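4'-phospho-dehydrooxetanocin synthase (Bacillus megaterium, PDB 5UL3) catalyses the oxidative ring contraction of dAMP to an oxetane aldehyde in oxetanocin A biosynthesis, using cobalamin, a [4Fe-4S] cluster and S-adenosylmethionine. Local coordinates at residues 348-353 against 388-393; 355-360 against 427-432. All coordinates share one frame; numbering follows the deposited sequence. Where two conformers were deposited one is given.

Contact 1 (348-353 against 388-393)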
loop_
_atom_site.group_PDB
_atom_site.type_symbol
_atom_site.label_atom_id
_atom_site.label_comp_id
_atom_site.label_asym_id
_atom_site.label_seq_id
_atom_site.Cartn_x
_atom_site.Cartn_y
_atom_site.Cartn_z
ATOM N N ALA A 348 19.491 -3.607 5.952
ATOM C CA ALA A 348 19.302 -2.357 6.670
ATOM C C ALA A 348 18.319 -2.523 7.819
ATOM O O ALA A 348 18.507 -1.928 8.884
ATOM C CB ALA A 348 18.818 -1.266 5.718
ATOM N N GLY A 349 17.248 -3.296 7.613
ATOM C CA GLY A 349 16.312 -3.532 8.707
ATOM C C GLY A 349 16.964 -4.253 9.876
ATOM O O GLY A 349 16.743 -3.903 11.039
ATOM N N LYS A 350 17.810 -5.238 9.576
ATOM C CA LYS A 350 18.500 -5.989 10.619
ATOM C C LYS A 350 19.417 -5.091 11.438
ATOM O O LYS A 350 19.558 -5.276 12.655
ATOM C CB LYS A 350 19.291 -7.130 9.987
ATOM C CG LYS A 350 19.986 -8.050 10.985
ATOM C CD LYS A 350 20.917 -9.017 10.259
ATOM C CE LYS A 350 21.395 -10.137 11.173
ATOM N NZ LYS A 350 20.308 -11.106 11.491
ATOM N N HIS A 351 20.057 -4.115 10.786
ATOM C CA HIS A 351 20.880 -3.149 11.500
ATOM C C HIS A 351 20.091 -2.424 12.576
ATOM O O HIS A 351 20.644 -2.076 13.625
ATOM C CB HIS A 351 21.471 -2.132 10.521
ATOM C CG HIS A 351 22.162 -0.992 11.196
ATOM N ND1 HIS A 351 23.424 -1.109 11.736
ATOM C CD2 HIS A 351 21.754 0.274 11.460
ATOM C CE1 HIS A 351 23.779 0.046 12.273
ATOM N NE2 HIS A 351 22.781 0.901 12.123
ATOM N N PHE A 352 18.806 -2.185 12.342
ATOM C CA PHE A 352 17.960 -1.481 13.292
ATOM C C PHE A 352 17.053 -2.416 14.087
ATOM O O PHE A 352 16.119 -1.941 14.738
ATOM C CB PHE A 352 17.104 -0.439 12.577
ATOM C CG PHE A 352 17.879 0.709 12.019
ATOM C CD1 PHE A 352 18.554 1.585 12.859
ATOM C CD2 PHE A 352 17.900 0.939 10.650
ATOM C CE1 PHE A 352 19.253 2.654 12.344
ATOM C CE2 PHE A 352 18.600 2.008 10.133
ATOM C CZ PHE A 352 19.274 2.865 10.975
ATOM N N ASN A 353 17.291 -3.728 14.008
ATOM C CA ASN A 353 16.529 -4.750 14.719
ATOM C C ASN A 353 15.075 -4.838 14.268
ATOM O O ASN A 353 14.235 -5.390 14.992
ATOM C CB ASN A 353 16.605 -4.532 16.236
ATOM C CG ASN A 353 18.014 -4.641 16.756
ATOM O OD1 ASN A 353 18.740 -5.571 16.411
ATOM N ND2 ASN A 353 18.417 -3.684 17.583
ATOM N N ARG A 388 18.890 -17.610 0.920
ATOM C CA ARG A 388 19.367 -16.743 1.981
ATOM C C ARG A 388 19.617 -17.550 3.250
ATOM O O ARG A 388 19.072 -18.638 3.447
ATOM C CB ARG A 388 18.358 -15.625 2.259
ATOM C CG ARG A 388 18.072 -14.737 1.040
ATOM C CD ARG A 388 17.068 -13.656 1.396
ATOM N NE ARG A 388 17.591 -12.812 2.465
ATOM C CZ ARG A 388 18.497 -11.855 2.276
ATOM N NH1 ARG A 388 18.973 -11.609 1.054
ATOM N NH2 ARG A 388 18.929 -11.141 3.306
ATOM N N GLU A 389 20.448 -16.991 4.129
ATOM C CA GLU A 389 20.757 -17.685 5.375
ATOM C C GLU A 389 19.591 -17.624 6.355
ATOM O O GLU A 389 19.292 -18.619 7.021
ATOM C CB GLU A 389 22.022 -17.102 5.999
ATOM C CG GLU A 389 22.325 -17.622 7.391
ATOM C CD GLU A 389 23.458 -16.862 8.050
ATOM O OE1 GLU A 389 24.299 -16.296 7.316
ATOM O OE2 GLU A 389 23.503 -16.817 9.299
ATOM N N GLU A 390 18.940 -16.467 6.484
ATOM C CA GLU A 390 17.814 -16.296 7.395
ATOM C C GLU A 390 16.500 -16.305 6.619
ATOM O O GLU A 390 16.416 -15.756 5.516
ATOM C CB GLU A 390 17.922 -14.988 8.197
ATOM C CG GLU A 390 16.810 -14.842 9.266
ATOM C CD GLU A 390 16.701 -13.457 9.933
ATOM O OE1 GLU A 390 17.461 -12.520 9.597
ATOM O OE2 GLU A 390 15.824 -13.310 10.813
ATOM N N LYS A 391 15.481 -16.938 7.199
ATOM C CA LYS A 391 14.146 -16.937 6.608
ATOM C C LYS A 391 13.484 -15.574 6.781
ATOM O O LYS A 391 13.759 -14.833 7.736
ATOM C CB LYS A 391 13.276 -18.024 7.248
ATOM C CG LYS A 391 13.757 -19.452 6.943
ATOM C CD LYS A 391 13.242 -20.485 7.955
ATOM C CE LYS A 391 11.957 -21.161 7.504
ATOM N NZ LYS A 391 12.120 -21.892 6.203
ATOM N N ILE A 392 12.574 -15.249 5.861
ATOM C CA ILE A 392 11.795 -14.023 5.962
ATOM C C ILE A 392 10.318 -14.372 5.854
ATOM O O ILE A 392 9.945 -15.488 5.504
ATOM C CB ILE A 392 12.167 -12.986 4.883
ATOM C CG1 ILE A 392 11.604 -13.411 3.527
ATOM C CG2 ILE A 392 13.691 -12.768 4.816
ATOM C CD1 ILE A 392 11.418 -12.236 2.578
ATOM N N LYS A 393 9.476 -13.398 6.177
ATOM C CA LYS A 393 8.057 -13.474 5.863
ATOM C C LYS A 393 7.678 -12.296 4.973
ATOM O O LYS A 393 8.263 -11.212 5.079
ATOM C CB LYS A 393 7.225 -13.493 7.138
ATOM C CG LYS A 393 7.551 -14.727 7.972
ATOM C CD LYS A 393 6.510 -15.018 9.017
ATOM C CE LYS A 393 6.715 -16.406 9.614
ATOM N NZ LYS A 393 6.347 -17.500 8.670
#
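Lys350, in the last turn of helix 335-351, reaches across to Glu390, and this one pair carries the whole contact. NZ of Lys350 stands 3.7 Å from OE1 of Glu390: a long salt bridge, held by charge, with no hydrogen bond between the two groups. Each side chain sets off toward the other and buries about the same small area against it, 45 Å² in all. The backbones stay well apart, with CA of Lys350 10.8 Å from CA of Glu390, so both chains have to stretch. Glu390 does so fully, its CG anti to the backbone N and the chain extended beyond it. Lys350 is just as straight as far as CE, then bends at its last torsion (chi4 71°), which turns the ammonium aside from the line of the chain. Both residues are exposed, so solvent probably softens the attraction. Just beyond Lys350 the helix closes in a Schellman motif: Asn353, with positive phi, is the C-prime residue, its N bonded to Lys350 O at 3.1 Å. Glu390 belongs to the loop between helix 374-386 and strand 393-398. Arg388 and Ile392 of that loop rest on Leu346 of helix 335-351; the exposed bridge adds a second link between helix and loop.

Contact 2 (355-360 against 427-432)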
loop_
_atom_site.group_PDB
_atom_site.type_symbol
_atom_site.label_atom_id
_atom_site.label_comp_id
_atom_site.label_asym_id
_atom_site.label_seq_id
_atom_site.Cartn_x
_atom_site.Cartn_y
_atom_site.Cartn_z
ATOM N N LYS A 355 12.123 -6.518 12.366
ATOM C CA LYS A 355 11.922 -7.930 12.057
ATOM C C LYS A 355 11.873 -8.137 10.540
ATOM O O LYS A 355 11.393 -7.273 9.808
ATOM C CB LYS A 355 10.628 -8.433 12.692
ATOM C CG LYS A 355 9.370 -7.740 12.183
ATOM C CD LYS A 355 8.115 -8.219 12.918
ATOM C CE LYS A 355 7.896 -7.449 14.224
ATOM N NZ LYS A 355 7.409 -6.056 13.996
ATOM N N PRO A 356 12.383 -9.276 10.045
ATOM C CA PRO A 356 12.464 -9.518 8.581
ATOM C C PRO A 356 11.110 -9.891 7.992
ATOM O O PRO A 356 10.863 -11.040 7.603
ATOM C CB PRO A 356 13.467 -10.669 8.496
ATOM C CG PRO A 356 13.213 -11.452 9.767
ATOM C CD PRO A 356 12.889 -10.427 10.821
ATOM N N HIS A 357 10.221 -8.901 7.943
ATOM C CA HIS A 357 8.875 -9.049 7.389
ATOM C C HIS A 357 8.673 -7.952 6.354
ATOM O O HIS A 357 8.680 -6.766 6.701
ATOM C CB HIS A 357 7.810 -8.947 8.483
ATOM C CG HIS A 357 6.516 -9.607 8.133
ATOM N ND1 HIS A 357 5.755 -9.233 7.047
ATOM C CD2 HIS A 357 5.845 -10.620 8.731
ATOM C CE1 HIS A 357 4.674 -9.992 6.986
ATOM N NE2 HIS A 357 4.704 -10.838 8.000
ATOM N N ILE A 358 8.483 -8.338 5.090
ATOM C CA ILE A 358 8.341 -7.378 4.001
ATOM C C ILE A 358 6.876 -7.276 3.606
ATOM O O ILE A 358 6.240 -8.288 3.297
ATOM C CB ILE A 358 9.180 -7.784 2.779
ATOM C CG1 ILE A 358 10.630 -8.107 3.172
ATOM C CG2 ILE A 358 9.122 -6.668 1.719
ATOM C CD1 ILE A 358 11.460 -6.878 3.468
ATOM N N TYR A 359 6.352 -6.068 3.571
ATOM C CA TYR A 359 5.001 -5.835 3.065
ATOM C C TYR A 359 5.147 -5.378 1.619
ATOM O O TYR A 359 5.544 -4.237 1.365
ATOM C CB TYR A 359 4.282 -4.819 3.925
ATOM C CG TYR A 359 4.186 -5.353 5.340
ATOM C CD1 TYR A 359 5.224 -5.162 6.261
ATOM C CD2 TYR A 359 3.096 -6.122 5.727
ATOM C CE1 TYR A 359 5.150 -5.699 7.541
ATOM C CE2 TYR A 359 3.011 -6.657 7.006
ATOM C CZ TYR A 359 4.032 -6.440 7.906
ATOM O OH TYR A 359 3.930 -6.985 9.170
ATOM N N MET A 360 4.852 -6.277 0.682
ATOM C CA MET A 360 4.962 -5.925 -0.732
ATOM C C MET A 360 3.877 -4.925 -1.098
ATOM O O MET A 360 2.684 -5.135 -0.813
ATOM C CB MET A 360 4.851 -7.150 -1.643
ATOM C CG MET A 360 5.861 -8.250 -1.434
ATOM S SD MET A 360 7.573 -7.725 -1.725
ATOM C CE MET A 360 8.357 -9.338 -1.693
ATOM N N GLY A 427 8.196 -17.903 2.370
ATOM C CA GLY A 427 7.771 -17.010 3.429
ATOM C C GLY A 427 6.499 -16.216 3.223
ATOM O O GLY A 427 6.184 -15.349 4.050
ATOM N N ALA A 428 5.754 -16.487 2.149
ATOM C CA ALA A 428 4.463 -15.831 1.967
ATOM C C ALA A 428 3.605 -16.066 3.204
ATOM O O ALA A 428 3.433 -17.201 3.648
ATOM C CB ALA A 428 3.765 -16.364 0.714
ATOM N N ASP A 429 3.093 -14.978 3.775
ATOM C CA ASP A 429 2.481 -15.024 5.101
ATOM C C ASP A 429 1.018 -14.611 5.054
ATOM O O ASP A 429 0.144 -15.464 4.873
ATOM C CB ASP A 429 3.272 -14.127 6.051
ATOM C CG ASP A 429 2.780 -14.211 7.484
ATOM O OD1 ASP A 429 2.176 -15.239 7.852
ATOM O OD2 ASP A 429 2.971 -13.232 8.216
ATOM N N ARG A 430 0.725 -13.318 5.238
ATOM C CA ARG A 430 -0.648 -12.821 5.177
ATOM C C ARG A 430 -0.896 -12.295 3.763
ATOM O O ARG A 430 -0.484 -11.182 3.424
ATOM C CB ARG A 430 -0.898 -11.754 6.234
ATOM C CG ARG A 430 -1.349 -12.379 7.560
ATOM C CD ARG A 430 -1.523 -11.374 8.676
ATOM N NE ARG A 430 -0.257 -11.156 9.343
ATOM C CZ ARG A 430 0.122 -11.769 10.459
ATOM N NH1 ARG A 430 1.312 -11.501 10.971
ATOM N NH2 ARG A 430 -0.686 -12.630 11.067
ATOM N N ILE A 431 -1.577 -13.099 2.935
ATOM C CA ILE A 431 -1.860 -12.742 1.542
ATOM C C ILE A 431 -3.294 -12.226 1.448
ATOM O O ILE A 431 -4.224 -12.805 2.044
ATOM C CB ILE A 431 -1.625 -13.947 0.594
ATOM C CG1 ILE A 431 -0.149 -14.147 0.216
ATOM C CG2 ILE A 431 -2.378 -13.778 -0.720
ATOM C CD1 ILE A 431 0.898 -13.521 1.111
ATOM N N PHE A 432 -3.480 -11.121 0.708
ATOM C CA PHE A 432 -4.789 -10.507 0.505
ATOM C C PHE A 432 -5.302 -10.946 -0.861
ATOM O O PHE A 432 -4.612 -10.749 -1.860
ATOM C CB PHE A 432 -4.686 -8.976 0.547
ATOM C CG PHE A 432 -5.982 -8.265 0.296
ATOM C CD1 PHE A 432 -6.361 -7.911 -1.001
ATOM C CD2 PHE A 432 -6.818 -7.916 1.344
ATOM C CE1 PHE A 432 -7.565 -7.257 -1.234
ATOM C CE2 PHE A 432 -8.020 -7.262 1.120
ATOM C CZ PHE A 432 -8.394 -6.927 -0.170
HETATM O O HOH W 1 2.497 -9.218 10.041
#
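His357 and Asp429 meet at the N-terminal ends of parallel strands in the partial TIM barrel of the radical SAM fold: His357 begins strand 357-360, Asp429 lies in the loop leading into strand 432-436, and their bond passes across strand 393-398 between them. It is a His-carboxylate hydrogen bond: NE2 of His357 donates to OD2 of Asp429 at 3.0 Å, nearly straight at 162°. The oxygen sits at the ring edge, close to the imidazole plane, and accepts the N-H with its anti lone pair, away from OD1. The two side chains cross at about a right angle, with ring and carboxylate planes 58° apart. In Asp429, CG anti to the backbone N (chi1 -175°) puts the carboxylate within bonding distance of the imidazole. Over one imidazole face lies Tyr359 OH, 3.6 Å above the plane and off toward the rim; ND1 of His357 in turn lies over a face of the tyrosine ring. Bond and ring contact together should restrict rotation of the imidazole. Arg430 NH1, 3.7 Å from Asp429 OD2, attracts it by charge alone. That same NH1 donates to a water at 2.7 Å, which is also hydrogen-bonded to Tyr359 OH at 2.8 Å.

Strand 393-398 ties the two contacts together. Lys393, at the end of 388-393, pairs with 355-360, at and just before the start of the neighbouring strand: its N is 3.1 Å from Pro356 O and its O 2.9 Å from Ile358 N, both probable backbone hydrogen bonds. Side chains join in, with Glu390 OE2 packed 3.4 Å from Pro356 CG and Lys393 CB 3.6 Å from His357 CD2. Helix 335-351 runs directly on toward strand 357-360, and the segments of contact 1 and contact 2, centres 13 Å apart, alternate along the chain. Contact 1 lies away from the cobalamin and cluster sites. Contact 2 is nearer the cofactor, the His357 side chain being about 12 Å from the bound cobalamin without touching it.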